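Leucine aminopeptidase 2, chloroplastic (Streptomyces sp. BC16019, PDB 5LHJ) is a dinuclear manganese aminopeptidase of the M17 family that acts in maturation of the peptide antibiotic bottromycin, probably by removing N-terminal residues. Local coordinates at residues Ala290-Leu301 against Phe484-Arg494. Numbering follows the deposited sequence.
Sequences AVVAALTALPRL and FAVRTLIETLR
Ala290, Ala294 and Ala297 pack against Val486, Leu489 and Ile490 in a buried, largely apolar helix-helix contact of the catalytic domain, with no hydrogen bond passing between the two helices. Their axes run in the same general direction, 46° apart, and come within 8.9 Å because small residues line the inner side of 290-301. The backbones are closest at the start of 486-494, with Ala290 CA 4.8 Å from Val486 CA. Alanine's short side chain lets Val486 lay CG2 3.6 Å from Ala290 CA and also against Ala293 CB. One turn on, Leu489 brings CB to 4.0 Å from Ala294 CB, while its CD1 lies against the Ala290 carbonyl. As in other M17 aminopeptidases, the catalytic domain is an α/β fold with helices packed on a central mixed sheet; Val291 and Leu298 of helix 286-301 touch strand 306-316, and Val291 lies about 8 Å, side chain to side chain, from Lys261, which binds manganese in the metal-loaded enzyme although no metal is bound to this chain here. Ile490 uses both of its branches: CD1 meets Ala297 CB at 3.7 Å, and CG2, anti to the backbone N, touches Leu301 CD1 at 3.6 Å. Where the helices diverge, longer side chains bridge the gap: Leu298 and Leu493 cross nearly at right angles through their methyls, and a bend at chi3 (72°) turns the Arg494 guanidinium so that NH1 lies 3.9 Å from Leu301 CD2.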
ATOM      1  N   ALA A 290     -15.168  23.723 -21.112  1.00 15.50           N
ATOM      2  CA  ALA A 290     -14.449  24.939 -21.486  1.00 15.77           C
ATOM      3  C   ALA A 290     -14.684  25.305 -22.954  1.00 15.96           C
ATOM      4  O   ALA A 290     -14.914  26.483 -23.285  1.00 16.19           O
ATOM      5  CB  ALA A 290     -12.958  24.803 -21.212  1.00 15.96           C
ATOM      6  N   VAL A 291     -14.668  24.297 -23.814  1.00 15.82           N
ATOM      7  CA  VAL A 291     -14.882  24.492 -25.248  1.00 16.34           C
ATOM      8  C   VAL A 291     -16.308  24.960 -25.534  1.00 16.65           C
ATOM      9  O   VAL A 291     -16.507  25.932 -26.286  1.00 16.97           O
ATOM     10  CB  VAL A 291     -14.523  23.225 -26.060  1.00 16.05           C
ATOM     11  CG1 VAL A 291     -14.966  23.329 -27.526  1.00 16.27           C
ATOM     12  CG2 VAL A 291     -13.020  22.967 -26.001  1.00 16.12           C
ATOM     13  N   VAL A 292     -17.290  24.294 -24.929  1.00 16.77           N
ATOM     14  CA  VAL A 292     -18.694  24.683 -25.115  1.00 16.99           C
ATOM     15  C   VAL A 292     -18.913  26.132 -24.659  1.00 17.26           C
ATOM     16  O   VAL A 292     -19.538  26.936 -25.368  1.00 17.35           O
ATOM     17  CB  VAL A 292     -19.646  23.727 -24.363  1.00 16.92           C
ATOM     18  CG1 VAL A 292     -21.071  24.265 -24.311  1.00 17.23           C
ATOM     19  CG2 VAL A 292     -19.615  22.337 -25.003  1.00 16.96           C
ATOM     20  N   ALA A 293     -18.402  26.456 -23.477  1.00 17.24           N
ATOM     21  CA  ALA A 293     -18.589  27.777 -22.908  1.00 17.63           C
ATOM     22  C   ALA A 293     -17.931  28.864 -23.768  1.00 18.12           C
ATOM     23  O   ALA A 293     -18.560  29.904 -24.029  1.00 18.53           O
ATOM     24  CB  ALA A 293     -18.076  27.832 -21.470  1.00 17.71           C
ATOM     25  N   ALA A 294     -16.704  28.622 -24.224  1.00 18.32           N
ATOM     26  CA  ALA A 294     -16.021  29.567 -25.118  1.00 19.13           C
ATOM     27  C   ALA A 294     -16.845  29.800 -26.389  1.00 19.66           C
ATOM     28  O   ALA A 294     -17.046  30.958 -26.791  1.00 19.95           O
ATOM     29  CB  ALA A 294     -14.626  29.092 -25.472  1.00 19.12           C
ATOM     30  N   LEU A 295     -17.344  28.724 -26.991  1.00 19.92           N
ATOM     31  CA  LEU A 295     -18.195  28.860 -28.194  1.00 20.90           C
ATOM     32  C   LEU A 295     -19.438  29.708 -27.939  1.00 20.95           C
ATOM     33  O   LEU A 295     -19.807  30.534 -28.794  1.00 21.45           O
ATOM     34  CB  LEU A 295     -18.578  27.498 -28.774  1.00 21.31           C
ATOM     35  CG  LEU A 295     -17.479  26.925 -29.680  1.00 22.25           C
ATOM     36  CD1 LEU A 295     -17.503  25.415 -29.685  1.00 22.49           C
ATOM     37  CD2 LEU A 295     -17.601  27.469 -31.098  1.00 22.94           C
ATOM     38  N   THR A 296     -20.070  29.540 -26.776  1.00 20.76           N
ATOM     39  CA  THR A 296     -21.277  30.322 -26.435  1.00 20.98           C
ATOM     40  C   THR A 296     -21.003  31.821 -26.284  1.00 21.30           C
ATOM     41  O   THR A 296     -21.912  32.631 -26.446  1.00 21.64           O
ATOM     42  CB  THR A 296     -22.010  29.842 -25.142  1.00 21.03           C
ATOM     43  OG1 THR A 296     -21.212  30.084 -23.962  1.00 21.28           O
ATOM     44  CG2 THR A 296     -22.431  28.380 -25.241  1.00 20.90           C
ATOM     45  N   ALA A 297     -19.777  32.193 -25.939  1.00 20.95           N
ATOM     46  CA  ALA A 297     -19.399  33.599 -25.803  1.00 21.43           C
ATOM     47  C   ALA A 297     -19.122  34.318 -27.133  1.00 21.59           C
ATOM     48  O   ALA A 297     -19.114  35.545 -27.171  1.00 21.89           O
ATOM     49  CB  ALA A 297     -18.168  33.712 -24.915  1.00 21.59           C
ATOM     50  N   LEU A 298     -18.875  33.578 -28.205  1.00 21.57           N
ATOM     51  CA  LEU A 298     -18.425  34.198 -29.454  1.00 22.38           C
ATOM     52  C   LEU A 298     -19.492  35.084 -30.141  1.00 23.25           C
ATOM     53  O   LEU A 298     -19.154  36.159 -30.628  1.00 23.43           O
ATOM     54  CB  LEU A 298     -17.878  33.153 -30.425  1.00 22.19           C
ATOM     55  CG  LEU A 298     -16.674  32.367 -29.881  1.00 22.02           C
ATOM     56  CD1 LEU A 298     -16.175  31.369 -30.913  1.00 21.96           C
ATOM     57  CD2 LEU A 298     -15.563  33.289 -29.414  1.00 22.57           C
ATOM     58  N   PRO A 299     -20.757  34.639 -30.179  1.00 24.20           N
ATOM     59  CA  PRO A 299     -21.770  35.505 -30.828  1.00 25.66           C
ATOM     60  C   PRO A 299     -21.890  36.896 -30.195  1.00 28.18           C
ATOM     61  O   PRO A 299     -22.022  37.882 -30.921  1.00 29.01           O
ATOM     62  CB  PRO A 299     -23.059  34.696 -30.687  1.00 24.93           C
ATOM     63  CG  PRO A 299     -22.581  33.273 -30.695  1.00 24.28           C
ATOM     64  CD  PRO A 299     -21.300  33.295 -29.913  1.00 23.83           C
ATOM     65  N   ARG A 300     -21.798  36.981 -28.874  1.00 31.11           N
ATOM     66  CA  ARG A 300     -21.819  38.279 -28.175  1.00 35.66           C
ATOM     67  C   ARG A 300     -20.635  39.163 -28.535  1.00 37.17           C
ATOM     68  O   ARG A 300     -20.794  40.371 -28.709  1.00 37.87           O
ATOM     69  CB  ARG A 300     -21.826  38.061 -26.665  1.00 38.53           C
ATOM     70  CG  ARG A 300     -21.731  39.317 -25.789  1.00 42.69           C
ATOM     71  CD  ARG A 300     -22.972  40.187 -25.909  1.00 45.83           C
ATOM     72  NE  ARG A 300     -23.229  40.931 -24.665  1.00 49.30           N
ATOM     73  CZ  ARG A 300     -23.035  42.240 -24.469  1.00 51.68           C
ATOM     74  NH1 ARG A 300     -22.584  43.048 -25.436  1.00 53.72           N
ATOM     75  NH2 ARG A 300     -23.306  42.754 -23.269  1.00 53.78           N
ATOM     76  N   LEU A 301     -19.448  38.567 -28.606  1.00 36.82           N
ATOM     77  CA  LEU A 301     -18.228  39.321 -28.922  1.00 38.27           C
ATOM     78  C   LEU A 301     -18.151  39.693 -30.396  1.00 39.17           C
ATOM     79  O   LEU A 301     -17.542  40.704 -30.748  1.00 40.57           O
ATOM     80  CB  LEU A 301     -16.979  38.526 -28.528  1.00 37.92           C
ATOM     81  CG  LEU A 301     -16.864  38.151 -27.049  1.00 38.18           C
ATOM     82  CD1 LEU A 301     -15.664  37.242 -26.802  1.00 38.12           C
ATOM     83  CD2 LEU A 301     -16.801  39.379 -26.145  1.00 39.21           C
ATOM     84  N   PHE A 484     -11.855  26.677 -15.581  1.00 15.47           N
ATOM     85  CA  PHE A 484     -10.501  26.963 -16.044  1.00 15.59           C
ATOM     86  C   PHE A 484     -10.381  26.741 -17.552  1.00 15.55           C
ATOM     87  O   PHE A 484     -10.934  25.776 -18.085  1.00 15.33           O
ATOM     88  CB  PHE A 484      -9.487  26.076 -15.322  1.00 15.77           C
ATOM     89  CG  PHE A 484      -8.052  26.448 -15.586  1.00 15.90           C
ATOM     90  CD1 PHE A 484      -7.439  27.440 -14.845  1.00 16.40           C
ATOM     91  CD2 PHE A 484      -7.313  25.788 -16.560  1.00 16.13           C
ATOM     92  CE1 PHE A 484      -6.109  27.771 -15.065  1.00 16.60           C
ATOM     93  CE2 PHE A 484      -5.986  26.126 -16.798  1.00 16.16           C
ATOM     94  CZ  PHE A 484      -5.392  27.124 -16.038  1.00 16.23           C
ATOM     95  N   ALA A 485      -9.690  27.683 -18.197  1.00 15.67           N
ATOM     96  CA  ALA A 485      -9.361  27.727 -19.629  1.00 15.83           C
ATOM     97  C   ALA A 485     -10.405  28.407 -20.519  1.00 16.03           C
ATOM     98  O   ALA A 485     -10.102  28.742 -21.663  1.00 16.23           O
ATOM     99  CB  ALA A 485      -8.982  26.356 -20.188  1.00 15.95           C
ATOM    100  N   VAL A 486     -11.617  28.649 -20.004  1.00 16.19           N
ATOM    101  CA  VAL A 486     -12.627  29.378 -20.783  1.00 16.45           C
ATOM    102  C   VAL A 486     -12.093  30.749 -21.207  1.00 17.03           C
ATOM    103  O   VAL A 486     -12.108  31.095 -22.392  1.00 16.90           O
ATOM    104  CB  VAL A 486     -13.966  29.538 -20.024  1.00 16.16           C
ATOM    105  CG1 VAL A 486     -14.918  30.459 -20.780  1.00 16.24           C
ATOM    106  CG2 VAL A 486     -14.630  28.177 -19.819  1.00 15.97           C
ATOM    107  N   ARG A 487     -11.590  31.504 -20.250  1.00 17.79           N
ATOM    108  CA  ARG A 487     -11.136  32.848 -20.551  1.00 19.15           C
ATOM    109  C   ARG A 487      -9.828  32.874 -21.358  1.00 18.40           C
ATOM    110  O   ARG A 487      -9.664  33.734 -22.231  1.00 18.48           O
ATOM    111  CB  ARG A 487     -11.080  33.689 -19.282  1.00 21.16           C
ATOM    112  CG  ARG A 487     -12.491  34.105 -18.879  1.00 23.35           C
ATOM    113  CD  ARG A 487     -12.533  34.830 -17.557  1.00 25.72           C
ATOM    114  NE  ARG A 487     -12.277  33.838 -16.532  1.00 28.60           N
ATOM    115  CZ  ARG A 487     -11.338  33.875 -15.599  1.00 31.02           C
ATOM    116  NH1 ARG A 487     -10.549  34.929 -15.419  1.00 32.68           N
ATOM    117  NH2 ARG A 487     -11.247  32.839 -14.777  1.00 33.05           N
ATOM    118  N   THR A 488      -8.935  31.914 -21.125  1.00 17.84           N
ATOM    119  CA  THR A 488      -7.765  31.743 -22.001  1.00 17.62           C
ATOM    120  C   THR A 488      -8.178  31.466 -23.457  1.00 17.60           C
ATOM    121  O   THR A 488      -7.638  32.072 -24.380  1.00 17.58           O
ATOM    122  CB  THR A 488      -6.806  30.647 -21.486  1.00 17.68           C
ATOM    123  OG1 THR A 488      -6.281  31.046 -20.217  1.00 17.77           O
ATOM    124  CG2 THR A 488      -5.650  30.419 -22.449  1.00 17.66           C
ATOM    125  N   LEU A 489      -9.139  30.572 -23.656  1.00 17.20           N
ATOM    126  CA  LEU A 489      -9.626  30.265 -24.999  1.00 17.66           C
ATOM    127  C   LEU A 489     -10.215  31.503 -25.671  1.00 18.00           C
ATOM    128  O   LEU A 489      -9.911  31.784 -26.826  1.00 18.10           O
ATOM    129  CB  LEU A 489     -10.670  29.153 -24.991  1.00 17.59           C
ATOM    130  CG  LEU A 489     -10.190  27.719 -24.751  1.00 17.58           C
ATOM    131  CD1 LEU A 489     -11.421  26.833 -24.674  1.00 17.71           C
ATOM    132  CD2 LEU A 489      -9.218  27.218 -25.811  1.00 17.77           C
ATOM    133  N   ILE A 490     -11.048  32.240 -24.943  1.00 18.42           N
ATOM    134  CA  ILE A 490     -11.644  33.457 -25.498  1.00 19.08           C
ATOM    135  C   ILE A 490     -10.565  34.470 -25.892  1.00 19.71           C
ATOM    136  O   ILE A 490     -10.606  35.012 -26.995  1.00 20.25           O
ATOM    137  CB  ILE A 490     -12.668  34.099 -24.535  1.00 19.32           C
ATOM    138  CG1 ILE A 490     -13.888  33.183 -24.374  1.00 19.35           C
ATOM    139  CG2 ILE A 490     -13.113  35.473 -25.046  1.00 19.84           C
ATOM    140  CD1 ILE A 490     -14.823  33.596 -23.257  1.00 19.21           C
ATOM    141  N   GLU A 491      -9.595  34.715 -25.017  1.00 19.62           N
ATOM    142  CA  GLU A 491      -8.506  35.638 -25.356  1.00 20.27           C
ATOM    143  C   GLU A 491      -7.626  35.149 -26.526  1.00 20.19           C
ATOM    144  O   GLU A 491      -7.171  35.958 -27.349  1.00 20.53           O
ATOM    145  CB  GLU A 491      -7.666  35.961 -24.123  1.00 21.09           C
ATOM    146  CG  GLU A 491      -8.354  36.915 -23.168  1.00 22.20           C
ATOM    147  CD  GLU A 491      -8.473  38.351 -23.695  1.00 24.02           C
ATOM    148  OE1 GLU A 491      -7.755  38.738 -24.639  1.00 24.11           O
ATOM    149  OE2 GLU A 491      -9.301  39.110 -23.148  1.00 26.64           O
ATOM    150  N   THR A 492      -7.416  33.836 -26.616  1.00 19.40           N
ATOM    151  CA  THR A 492      -6.697  33.246 -27.749  1.00 19.72           C
ATOM    152  C   THR A 492      -7.445  33.483 -29.062  1.00 20.13           C
ATOM    153  O   THR A 492      -6.858  33.931 -30.055  1.00 20.39           O
ATOM    154  CB  THR A 492      -6.462  31.746 -27.533  1.00 19.46           C
ATOM    155  OG1 THR A 492      -5.685  31.571 -26.343  1.00 19.06           O
ATOM    156  CG2 THR A 492      -5.735  31.125 -28.700  1.00 19.72           C
ATOM    157  N   LEU A 493      -8.742  33.217 -29.050  1.00 20.25           N
ATOM    158  CA  LEU A 493      -9.557  33.407 -30.249  1.00 21.02           C
ATOM    159  C   LEU A 493      -9.601  34.889 -30.660  1.00 22.53           C
ATOM    160  O   LEU A 493      -9.575  35.189 -31.865  1.00 22.91           O
ATOM    161  CB  LEU A 493     -10.959  32.851 -30.032  1.00 20.78           C
ATOM    162  CG  LEU A 493     -11.013  31.329 -29.838  1.00 20.47           C
ATOM    163  CD1 LEU A 493     -12.358  30.907 -29.281  1.00 20.45           C
ATOM    164  CD2 LEU A 493     -10.709  30.573 -31.121  1.00 20.64           C
ATOM    165  N   ARG A 494      -9.659  35.800 -29.676  1.00 23.61           N
ATOM    166  CA  ARG A 494      -9.618  37.257 -29.949  1.00 25.51           C
ATOM    167  C   ARG A 494      -8.320  37.636 -30.669  1.00 25.73           C
ATOM    168  O   ARG A 494      -8.349  38.314 -31.708  1.00 25.46           O
ATOM    169  CB  ARG A 494      -9.764  38.085 -28.664  1.00 27.34           C
ATOM    170  CG  ARG A 494     -11.173  38.086 -28.069  1.00 30.09           C
ATOM    171  CD  ARG A 494     -11.235  38.702 -26.673  1.00 32.41           C
ATOM    172  NE  ARG A 494     -11.056  40.155 -26.716  1.00 35.17           N
ATOM    173  CZ  ARG A 494     -12.017  41.059 -26.924  1.00 38.13           C
ATOM    174  NH1 ARG A 494     -13.295  40.710 -27.104  1.00 39.89           N
ATOM    175  NH2 ARG A 494     -11.694  42.355 -26.944  1.00 40.07           N
TER